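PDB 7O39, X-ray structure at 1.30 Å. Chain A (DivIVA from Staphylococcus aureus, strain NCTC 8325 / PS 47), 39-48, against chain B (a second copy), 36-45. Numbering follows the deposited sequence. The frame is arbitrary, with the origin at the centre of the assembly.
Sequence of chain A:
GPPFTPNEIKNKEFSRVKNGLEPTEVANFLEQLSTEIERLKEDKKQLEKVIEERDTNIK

Chain A, residues 39-48: RLKEDKKQLE
Chain B 36-45: EIERLKEDKK

Both stretches are helical throughout, and each helix extends beyond its stretch at both ends. Phi lies between -70° and -59° and psi between -47° and -36°. Backbone hydrogen bonds run from N of each residue to O four residues earlier. The helices run in the same direction, with 16° between their axes and a closest approach of 9.6 Å. The register is in step: the CA atoms of Leu A40 and Leu B40 are 6.3 Å apart, and those of Lys A44 and Lys B44 are 5.7 Å apart. The contact buries 517 Å², both sides summed.

Glu B36 is t at chi1 and p at chi2. It points sideways and adds little contact. Ile B37 (m, t) also points sideways. Its CG2 lies 3.9 Å from CD1 of Leu A40. Glu B38 points away and is modelled only to CB. Arg B39 is extended (m, t, t), exposed and out of reach.

Leu B40 (m, t) points toward chain A and is buried. Its CB meets CB of Leu A40, also m, t, at 3.9 Å. CD2 of Leu B40 lies 3.6 Å from CD of Lys A44, and its CD1 is 4.2 Å from CG of Lys A41 (m, t, t, t).

Lys B41 (m, t, t, t) points away, yet its CG comes 4.1 Å from CD2 of Leu A40. The side chain of Leu A40 is thus a knob among Ile B37, Leu B40, Lys B41 and Lys B44. Glu B42 (m, t) does not reach the chain A stretch.

Asp B43 has chi1 m and chi2 -13°, and it points toward chain A. Its OD2 accepts a hydrogen bond from NZ of Lys A44 at 2.8 Å, within a salt bridge.

Lys B44 is m, t, p, t, as is Lys A44. Both start sideways, but their ends come nearer the other helix. NZ of Lys B44 donates to OD2 of Asp A43 (chi1 m, chi2 -17°) at 2.8 Å, so the salt bridge is repeated with the chains exchanged. The aliphatic part of Lys B44 also packs: its CD is 3.6 Å from CD2 of Leu A40, and its CG is 3.8 Å from CG of Lys A44. CD1 of Leu A47 (m, t) lies 3.9 Å from O of Lys B44. Lys B44 is a knob among Leu A40, Asp A43, Lys A44 and Leu A47. Lys B45 (m) points away; modelling stops at CG.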

ATOM      1  N   ARG A  39      -3.456  -8.101   3.754  1.00  9.78           N
ATOM      2  CA  ARG A  39      -2.839  -9.408   3.955  1.00  9.21           C
ATOM      3  C   ARG A  39      -1.722  -9.340   4.989  1.00  9.36           C
ATOM      4  O   ARG A  39      -1.587 -10.241   5.827  1.00 10.11           O
ATOM      5  CB  ARG A  39      -2.351  -9.946   2.615  1.00  9.95           C
ATOM      6  CG  ARG A  39      -3.507 -10.422   1.739  1.00  9.77           C
ATOM      7  CD  ARG A  39      -3.058 -10.722   0.333  1.00 11.14           C
ATOM      8  NE  ARG A  39      -4.132 -11.335  -0.448  1.00 10.60           N
ATOM      9  CZ  ARG A  39      -4.008 -11.753  -1.699  1.00 10.67           C
ATOM     10  NH1 ARG A  39      -2.864 -11.606  -2.354  1.00 12.41           N
ATOM     11  NH2 ARG A  39      -5.044 -12.318  -2.303  1.00 11.82           N
ATOM     12  N   LEU A  40      -0.923  -8.271   4.958  1.00  9.36           N
ATOM     13  CA  LEU A  40       0.141  -8.113   5.948  1.00 10.14           C
ATOM     14  C   LEU A  40      -0.430  -7.927   7.348  1.00  9.51           C
ATOM     15  O   LEU A  40       0.105  -8.470   8.320  1.00 11.49           O
ATOM     16  CB  LEU A  40       1.061  -6.957   5.566  1.00 11.07           C
ATOM     17  CG  LEU A  40       1.938  -7.257   4.352  1.00 12.58           C
ATOM     18  CD1 LEU A  40       2.535  -5.976   3.798  1.00 13.24           C
ATOM     19  CD2 LEU A  40       3.035  -8.256   4.692  1.00 16.71           C
ATOM     20  N   LYS A  41      -1.532  -7.178   7.472  1.00 10.66           N
ATOM     21  CA  LYS A  41      -2.164  -7.017   8.781  1.00 10.92           C
ATOM     22  C   LYS A  41      -2.674  -8.356   9.299  1.00 10.87           C
ATOM     23  O   LYS A  41      -2.552  -8.663  10.492  1.00 12.77           O
ATOM     24  CB  LYS A  41      -3.311  -6.011   8.682  1.00 13.42           C
ATOM     25  CG  LYS A  41      -2.881  -4.559   8.471  1.00 16.91           C
ATOM     26  CD  LYS A  41      -4.112  -3.686   8.165  1.00 25.11           C
ATOM     27  CE  LYS A  41      -3.772  -2.223   7.952  1.00 30.78           C
ATOM     28  NZ  LYS A  41      -4.959  -1.453   7.444  1.00 33.79           N
ATOM     29  N   GLU A  42      -3.235  -9.176   8.405  1.00 10.79           N
ATOM     30  CA  GLU A  42      -3.686 -10.510   8.788  1.00 12.43           C
ATOM     31  C   GLU A  42      -2.517 -11.382   9.238  1.00 11.78           C
ATOM     32  O   GLU A  42      -2.629 -12.130  10.221  1.00 12.99           O
ATOM     33  CB  GLU A  42      -4.374 -11.166   7.592  1.00 12.53           C
ATOM     34  CG  GLU A  42      -5.764 -10.669   7.276  1.00 17.29           C
ATOM     35  CD  GLU A  42      -6.283 -11.215   5.945  1.00 20.70           C
ATOM     36  OE1 GLU A  42      -5.700 -12.198   5.412  1.00 20.36           O
ATOM     37  OE2 GLU A  42      -7.274 -10.651   5.417  1.00 24.94           O
ATOM     38  N   ASP A  43      -1.392 -11.322   8.516  1.00 11.21           N
ATOM     39  CA  ASP A  43      -0.208 -12.082   8.906  1.00 10.91           C
ATOM     40  C   ASP A  43       0.236 -11.691  10.308  1.00 12.34           C
ATOM     41  O   ASP A  43       0.576 -12.549  11.132  1.00 13.16           O
ATOM     42  CB  ASP A  43       0.953 -11.818   7.937  1.00 12.28           C
ATOM     43  CG  ASP A  43       0.700 -12.283   6.516  1.00 13.52           C
ATOM     44  OD1 ASP A  43      -0.210 -13.093   6.278  1.00 14.19           O
ATOM     45  OD2 ASP A  43       1.475 -11.835   5.639  1.00 16.25           O
ATOM     46  N   LYS A  44       0.274 -10.383  10.587  1.00 12.77           N
ATOM     47  CA  LYS A  44       0.641  -9.925  11.927  1.00 14.15           C
ATOM     48  C   LYS A  44      -0.301 -10.480  12.981  1.00 14.76           C
ATOM     49  O   LYS A  44       0.139 -10.906  14.056  1.00 16.92           O
ATOM     50  CB  LYS A  44       0.608  -8.404  11.984  1.00 15.54           C
ATOM     51  CG  LYS A  44       1.769  -7.754  11.314  1.00 19.12           C
ATOM     52  CD  LYS A  44       1.627  -6.246  11.325  1.00 20.38           C
ATOM     53  CE  LYS A  44       1.567  -5.703  12.741  1.00 15.39           C
ATOM     54  NZ  LYS A  44       1.561  -4.218  12.812  1.00 19.46           N
ATOM     55  N   LYS A  45      -1.608 -10.432  12.719  1.00 15.47           N
ATOM     56  CA  LYS A  45      -2.562 -10.943  13.698  1.00 16.63           C
ATOM     57  C   LYS A  45      -2.330 -12.427  13.961  1.00 17.67           C
ATOM     58  O   LYS A  45      -2.434 -12.887  15.106  1.00 18.54           O
ATOM     59  CB  LYS A  45      -3.991 -10.686  13.219  1.00 20.76           C
ATOM     60  CG  LYS A  45      -4.494  -9.265  13.459  1.00 31.78           C
ATOM     61  CD  LYS A  45      -5.796  -8.986  12.696  1.00 40.24           C
ATOM     62  CE  LYS A  45      -5.717  -7.736  11.810  1.00 45.31           C
ATOM     63  NZ  LYS A  45      -6.210  -7.978  10.414  1.00 46.48           N
ATOM     64  N   GLN A  46      -2.002 -13.190  12.916  1.00 15.09           N
ATOM     65  CA  GLN A  46      -1.730 -14.614  13.098  1.00 16.15           C
ATOM     66  C   GLN A  46      -0.511 -14.825  13.983  1.00 16.66           C
ATOM     67  O   GLN A  46      -0.523 -15.674  14.882  1.00 17.67           O
ATOM     68  CB  GLN A  46      -1.524 -15.297  11.739  1.00 17.77           C
ATOM     69  CG  GLN A  46      -1.586 -16.840  11.781  1.00 23.47           C
ATOM     70  CD  GLN A  46      -0.218 -17.550  11.793  1.00 30.02           C
ATOM     71  OE1 GLN A  46       0.827 -16.922  11.607  1.00 35.21           O
ATOM     72  NE2 GLN A  46      -0.236 -18.881  12.005  1.00 30.23           N
ATOM     73  N   LEU A  47       0.555 -14.063  13.740  1.00 14.16           N
ATOM     74  CA  LEU A  47       1.763 -14.200  14.543  1.00 14.69           C
ATOM     75  C   LEU A  47       1.514 -13.780  15.990  1.00 15.30           C
ATOM     76  O   LEU A  47       2.000 -14.429  16.928  1.00 18.13           O
ATOM     77  CB  LEU A  47       2.886 -13.373  13.915  1.00 14.47           C
ATOM     78  CG  LEU A  47       3.351 -13.845  12.535  1.00 15.70           C
ATOM     79  CD1 LEU A  47       4.173 -12.770  11.827  1.00 17.35           C
ATOM     80  CD2 LEU A  47       4.143 -15.141  12.658  1.00 18.93           C
ATOM     81  N   GLU A  48       0.763 -12.693  16.194  1.00 16.89           N
ATOM     82  CA  GLU A  48       0.431 -12.267  17.552  1.00 18.94           C
ATOM     83  C   GLU A  48      -0.352 -13.352  18.287  1.00 20.79           C
ATOM     84  O   GLU A  48      -0.158 -13.566  19.493  1.00 23.19           O
ATOM     85  CB  GLU A  48      -0.370 -10.962  17.504  1.00 21.94           C
ATOM     86  CG  GLU A  48       0.471  -9.748  17.121  1.00 27.02           C
ATOM     87  CD  GLU A  48      -0.356  -8.517  16.765  1.00 35.10           C
ATOM     88  OE1 GLU A  48      -1.593  -8.628  16.626  1.00 37.25           O
ATOM     89  OE2 GLU A  48       0.243  -7.432  16.628  1.00 39.51           O
TER
ATOM     90  N   GLU B  36       3.861   2.224   4.429  1.00 10.82           N
ATOM     91  CA  GLU B  36       3.046   1.383   5.295  1.00 10.89           C
ATOM     92  C   GLU B  36       3.357  -0.090   5.072  1.00  9.96           C
ATOM     93  O   GLU B  36       3.520  -0.855   6.035  1.00 10.96           O
ATOM     94  CB  GLU B  36       1.563   1.674   5.065  1.00 13.30           C
ATOM     95  CG  GLU B  36       0.606   0.810   5.898  1.00 15.39           C
ATOM     96  CD  GLU B  36       0.672   1.058   7.394  1.00 26.01           C
ATOM     97  OE1 GLU B  36       1.444   1.935   7.839  1.00 28.57           O
ATOM     98  OE2 GLU B  36      -0.051   0.358   8.139  1.00 30.91           O
ATOM     99  N   ILE B  37       3.461  -0.507   3.805  1.00  9.44           N
ATOM    100  CA  ILE B  37       3.800  -1.897   3.502  1.00  9.89           C
ATOM    101  C   ILE B  37       5.165  -2.264   4.093  1.00  9.76           C
ATOM    102  O   ILE B  37       5.336  -3.326   4.713  1.00 10.58           O
ATOM    103  CB  ILE B  37       3.740  -2.113   1.977  1.00 10.66           C
ATOM    104  CG1 ILE B  37       2.279  -2.087   1.508  1.00 10.98           C
ATOM    105  CG2 ILE B  37       4.444  -3.398   1.570  1.00 11.35           C
ATOM    106  CD1 ILE B  37       2.096  -1.957  -0.007  1.00 13.88           C
ATOM    107  N   GLU B  38       6.166  -1.399   3.893  1.00  9.60           N
ATOM    108  CA  GLU B  38       7.503  -1.680   4.413  1.00 10.24           C
ATOM    109  C   GLU B  38       7.477  -1.835   5.925  1.00 10.26           C
ATOM    110  O   GLU B  38       8.177  -2.694   6.485  1.00 10.54           O
ATOM    111  CB  GLU B  38       8.457  -0.557   4.015  1.00 20.00           C
ATOM    112  N   ARG B  39       6.709  -0.992   6.609  1.00  9.72           N
ATOM    113  CA  ARG B  39       6.643  -1.035   8.062  1.00  9.23           C
ATOM    114  C   ARG B  39       5.932  -2.288   8.550  1.00  9.77           C
ATOM    115  O   ARG B  39       6.340  -2.888   9.551  1.00 10.37           O
ATOM    116  CB  ARG B  39       5.958   0.225   8.583  1.00 10.39           C
ATOM    117  CG  ARG B  39       6.817   1.450   8.403  1.00 10.36           C
ATOM    118  CD  ARG B  39       6.075   2.722   8.730  1.00 11.48           C
ATOM    119  NE  ARG B  39       6.954   3.878   8.657  1.00 10.63           N
ATOM    120  CZ  ARG B  39       6.541   5.126   8.793  1.00 11.19           C
ATOM    121  NH1 ARG B  39       5.265   5.390   9.033  1.00 12.76           N
ATOM    122  NH2 ARG B  39       7.410   6.113   8.721  1.00 11.30           N
ATOM    123  N   LEU B  40       4.873  -2.705   7.861  1.00  9.73           N
ATOM    124  CA  LEU B  40       4.196  -3.936   8.249  1.00  9.87           C
ATOM    125  C   LEU B  40       5.117  -5.137   8.078  1.00  9.96           C
ATOM    126  O   LEU B  40       5.097  -6.058   8.901  1.00 11.14           O
ATOM    127  CB  LEU B  40       2.909  -4.105   7.447  1.00 10.68           C
ATOM    128  CG  LEU B  40       1.784  -3.117   7.773  1.00 12.02           C
ATOM    129  CD1 LEU B  40       0.721  -3.180   6.703  1.00 13.05           C
ATOM    130  CD2 LEU B  40       1.180  -3.358   9.153  1.00 16.57           C
ATOM    131  N   LYS B  41       5.949  -5.136   7.033  1.00  9.75           N
ATOM    132  CA  LYS B  41       6.918  -6.217   6.857  1.00 10.58           C
ATOM    133  C   LYS B  41       7.940  -6.230   7.990  1.00 10.57           C
ATOM    134  O   LYS B  41       8.316  -7.297   8.492  1.00 12.53           O
ATOM    135  CB  LYS B  41       7.600  -6.079   5.498  1.00 12.06           C
ATOM    136  CG  LYS B  41       6.707  -6.436   4.314  1.00 11.75           C
ATOM    137  CD  LYS B  41       7.385  -6.097   2.994  1.00 15.44           C
ATOM    138  CE  LYS B  41       6.539  -6.460   1.792  1.00 20.56           C
ATOM    139  NZ  LYS B  41       7.228  -6.015   0.547  1.00 24.52           N
ATOM    140  N   GLU B  42       8.391  -5.046   8.419  1.00 10.66           N
ATOM    141  CA  GLU B  42       9.279  -4.959   9.580  1.00 11.28           C
ATOM    142  C   GLU B  42       8.597  -5.490  10.831  1.00 11.25           C
ATOM    143  O   GLU B  42       9.214  -6.213  11.625  1.00 13.39           O
ATOM    144  CB  GLU B  42       9.714  -3.510   9.818  1.00 11.41           C
ATOM    145  CG  GLU B  42      10.664  -2.946   8.766  1.00 12.13           C
ATOM    146  CD  GLU B  42      10.911  -1.441   8.904  1.00 14.89           C
ATOM    147  OE1 GLU B  42      10.428  -0.835   9.882  1.00 16.66           O
ATOM    148  OE2 GLU B  42      11.587  -0.868   8.023  1.00 16.34           O
ATOM    149  N   ASP B  43       7.327  -5.126  11.028  1.00 11.59           N
ATOM    150  CA  ASP B  43       6.583  -5.588  12.196  1.00 12.11           C
ATOM    151  C   ASP B  43       6.501  -7.110  12.209  1.00 11.97           C
ATOM    152  O   ASP B  43       6.663  -7.745  13.263  1.00 14.55           O
ATOM    153  CB  ASP B  43       5.158  -5.022  12.173  1.00 14.11           C
ATOM    154  CG  ASP B  43       5.084  -3.509  12.348  1.00 15.06           C
ATOM    155  OD1 ASP B  43       6.071  -2.849  12.736  1.00 15.05           O
ATOM    156  OD2 ASP B  43       3.985  -2.971  12.081  1.00 16.27           O
ATOM    157  N   LYS B  44       6.252  -7.717  11.043  1.00 12.58           N
ATOM    158  CA  LYS B  44       6.204  -9.174  10.964  1.00 12.87           C
ATOM    159  C   LYS B  44       7.537  -9.794  11.352  1.00 15.52           C
ATOM    160  O   LYS B  44       7.578 -10.802  12.065  1.00 16.64           O
ATOM    161  CB  LYS B  44       5.853  -9.604   9.550  1.00 14.48           C
ATOM    162  CG  LYS B  44       4.409  -9.461   9.210  1.00 14.59           C
ATOM    163  CD  LYS B  44       4.153  -9.826   7.750  1.00 18.03           C
ATOM    164  CE  LYS B  44       4.575 -11.257   7.429  1.00 17.27           C
ATOM    165  NZ  LYS B  44       4.235 -11.662   6.012  1.00 20.90           N
ATOM    166  N   LYS B  45       8.640  -9.224  10.864  1.00 15.76           N
ATOM    167  CA  LYS B  45       9.952  -9.766  11.201  1.00 16.99           C
ATOM    168  C   LYS B  45      10.212  -9.687  12.699  1.00 19.60           C
ATOM    169  O   LYS B  45      10.830 -10.592  13.273  1.00 21.85           O
ATOM    170  CB  LYS B  45      11.045  -9.043  10.410  1.00 20.64           C
ATOM    171  CG  LYS B  45      11.071  -9.388   8.933  1.00 29.89           C
TER